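Local atomic coordinates of replicative DNA helicase (Helicobacter pylori, PDB entry 3GXV), a protein that probably unwinds the DNA duplex at the replication fork as a hexameric, ATP-driven helicase, with an N-terminal domain involved in interactions with primase. Residues Phe66-Met71 with Glu80-Ile85. Numbering follows the deposited sequence.
Sequences FIRQKM and EDLVAI
The guanidinium of Arg68 meets Leu82 obliquely: its NH1 comes to 3.1 Å from Leu82 CD1, tighter than usual for a nitrogen and a methyl, and also passes Leu82 CB at 3.7 Å. No hydrogen bond or salt bridge joins the two segments. The charge is instead met within the helix of Arg68, where NH2 forms a salt bridge with Glu64. Arginine suits this border position because it can do both at once: one arm of the guanidinium lies against the leucine, with CD behind it at 4.0 Å from Leu82 CD1, while the other arm pairs with the carboxylate.

Leu82 is the centre of the contact, and its branched end offers two methyls, so that one residue meets both Arg68 and Met71. With CG beside the backbone N (chi1 -72°), it sends both methyls across to helix 64-69 and the residues just after it. There Met71 arrives tip to tip, its CE lying 3.4 Å from Leu82 CD2 and 3.5 Å from Leu82 CD1, which is tight for carbon pairs. A long thioether chain can span the distance from the turn after the helix, and its bend at chi3 (-114°) carries CE to the fork of the leucine. Ile67, beta-branched and so apolar close to its helix, adds a looser touch, CG2 to Leu82 CD2 at 4.3 Å.

This buried contact joins helices 64-69 and 79-87 across the loop between them, within the all-helical DnaB N-terminal domain. Ile77, in that loop, packs on both Met71 and Leu82. Helix 43-57 receives Ile67 on Phe48 and Met71 on Ile51, while Ile85 of helix 79-87 reaches Leu18 of helix 3-23.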
loop_
_atom_site.group_PDB
_atom_site.type_symbol
_atom_site.label_atom_id
_atom_site.label_comp_id
_atom_site.label_asym_id
_atom_site.label_seq_id
_atom_site.Cartn_x
_atom_site.Cartn_y
_atom_site.Cartn_z
ATOM N N PHE B 66 -6.067 -0.385 4.817
ATOM C CA PHE B 66 -5.925 -1.823 4.972
ATOM C C PHE B 66 -5.318 -2.331 6.272
ATOM O O PHE B 66 -5.604 -3.456 6.690
ATOM C CB PHE B 66 -5.169 -2.364 3.777
ATOM C CG PHE B 66 -5.907 -2.168 2.484
ATOM C CD1 PHE B 66 -7.071 -2.882 2.223
ATOM C CD2 PHE B 66 -5.469 -1.233 1.551
ATOM C CE1 PHE B 66 -7.784 -2.673 1.061
ATOM C CE2 PHE B 66 -6.178 -1.018 0.384
ATOM C CZ PHE B 66 -7.340 -1.738 0.137
ATOM N N ILE B 67 -4.495 -1.513 6.927
ATOM C CA ILE B 67 -3.893 -1.951 8.176
ATOM C C ILE B 67 -5.006 -2.106 9.186
ATOM O O ILE B 67 -5.019 -3.048 9.966
ATOM C CB ILE B 67 -2.857 -0.937 8.714
ATOM C CG1 ILE B 67 -1.606 -0.951 7.841
ATOM C CG2 ILE B 67 -2.503 -1.271 10.149
ATOM C CD1 ILE B 67 -0.885 -2.283 7.827
ATOM N N ARG B 68 -5.959 -1.185 9.147
ATOM C CA ARG B 68 -7.072 -1.223 10.077
ATOM C C ARG B 68 -8.104 -2.266 9.670
ATOM O O ARG B 68 -8.833 -2.784 10.515
ATOM C CB ARG B 68 -7.731 0.145 10.164
ATOM C CG ARG B 68 -6.799 1.262 10.591
ATOM C CD ARG B 68 -7.590 2.328 11.326
ATOM N NE ARG B 68 -7.223 3.691 10.963
ATOM C CZ ARG B 68 -5.992 4.179 11.025
ATOM N NH1 ARG B 68 -4.989 3.414 11.434
ATOM N NH2 ARG B 68 -5.765 5.446 10.696
ATOM N N GLN B 69 -8.179 -2.562 8.378
ATOM C CA GLN B 69 -9.117 -3.566 7.903
ATOM C C GLN B 69 -8.588 -4.962 8.225
ATOM O O GLN B 69 -9.352 -5.851 8.578
ATOM C CB GLN B 69 -9.331 -3.445 6.387
ATOM C CG GLN B 69 -10.345 -2.395 5.964
ATOM C CD GLN B 69 -10.753 -2.538 4.503
ATOM O OE1 GLN B 69 -11.167 -3.613 4.070
ATOM N NE2 GLN B 69 -10.645 -1.455 3.740
ATOM N N LYS B 70 -7.275 -5.145 8.119
ATOM C CA LYS B 70 -6.660 -6.448 8.371
ATOM C C LYS B 70 -6.286 -6.722 9.833
ATOM O O LYS B 70 -5.610 -7.707 10.130
ATOM C CB LYS B 70 -5.422 -6.622 7.487
ATOM C CG LYS B 70 -5.103 -8.071 7.161
ATOM C CD LYS B 70 -6.176 -8.672 6.251
ATOM C CE LYS B 70 -6.017 -10.172 6.138
ATOM N NZ LYS B 70 -6.141 -10.808 7.479
ATOM N N MET B 71 -6.720 -5.854 10.743
ATOM C CA MET B 71 -6.439 -6.038 12.164
ATOM C C MET B 71 -7.328 -7.148 12.736
ATOM O O MET B 71 -8.552 -7.089 12.635
ATOM C CB MET B 71 -6.665 -4.730 12.921
ATOM C CG MET B 71 -5.373 -4.036 13.340
ATOM S SD MET B 71 -5.676 -2.617 14.411
ATOM C CE MET B 71 -5.123 -1.306 13.369
ATOM N N GLU B 80 -3.983 5.277 19.340
ATOM C CA GLU B 80 -2.839 6.137 19.600
ATOM C C GLU B 80 -1.542 5.534 19.070
ATOM O O GLU B 80 -0.636 6.263 18.665
ATOM C CB GLU B 80 -2.706 6.430 21.097
ATOM C CG GLU B 80 -2.682 5.207 22.004
ATOM C CD GLU B 80 -4.046 4.890 22.607
ATOM O OE1 GLU B 80 -4.094 4.061 23.542
ATOM O OE2 GLU B 80 -5.068 5.459 22.150
ATOM N N ASP B 81 -1.467 4.207 19.060
ATOM C CA ASP B 81 -0.275 3.507 18.586
ATOM C C ASP B 81 -0.175 3.527 17.067
ATOM O O ASP B 81 0.918 3.415 16.506
ATOM C CB ASP B 81 -0.268 2.058 19.090
ATOM C CG ASP B 81 0.081 1.958 20.564
ATOM O OD1 ASP B 81 1.076 2.578 20.976
ATOM O OD2 ASP B 81 -0.626 1.262 21.314
ATOM N N LEU B 82 -1.331 3.664 16.420
ATOM C CA LEU B 82 -1.411 3.716 14.970
ATOM C C LEU B 82 -0.963 5.094 14.509
ATOM O O LEU B 82 -0.031 5.216 13.715
ATOM C CB LEU B 82 -2.851 3.448 14.503
ATOM C CG LEU B 82 -3.422 2.027 14.615
ATOM C CD1 LEU B 82 -4.899 2.035 14.258
ATOM C CD2 LEU B 82 -2.670 1.086 13.689
ATOM N N VAL B 83 -1.617 6.133 15.021
ATOM C CA VAL B 83 -1.280 7.504 14.649
ATOM C C VAL B 83 0.190 7.770 14.946
ATOM O O VAL B 83 0.819 8.622 14.312
ATOM C CB VAL B 83 -2.139 8.530 15.420
ATOM C CG1 VAL B 83 -3.600 8.151 15.325
ATOM C CG2 VAL B 83 -1.707 8.591 16.861
ATOM N N ALA B 84 0.730 7.033 15.915
ATOM C CA ALA B 84 2.133 7.176 16.286
ATOM C C ALA B 84 2.975 6.708 15.108
ATOM O O ALA B 84 3.914 7.384 14.675
ATOM C CB ALA B 84 2.442 6.328 17.519
ATOM N N ILE B 85 2.619 5.545 14.582
ATOM C CA ILE B 85 3.334 4.973 13.461
ATOM C C ILE B 85 3.134 5.759 12.165
ATOM O O ILE B 85 4.113 6.085 11.485
ATOM C CB ILE B 85 2.921 3.505 13.276
ATOM C CG1 ILE B 85 3.346 2.713 14.520
ATOM C CG2 ILE B 85 3.550 2.934 12.013
ATOM C CD1 ILE B 85 2.594 1.408 14.757
#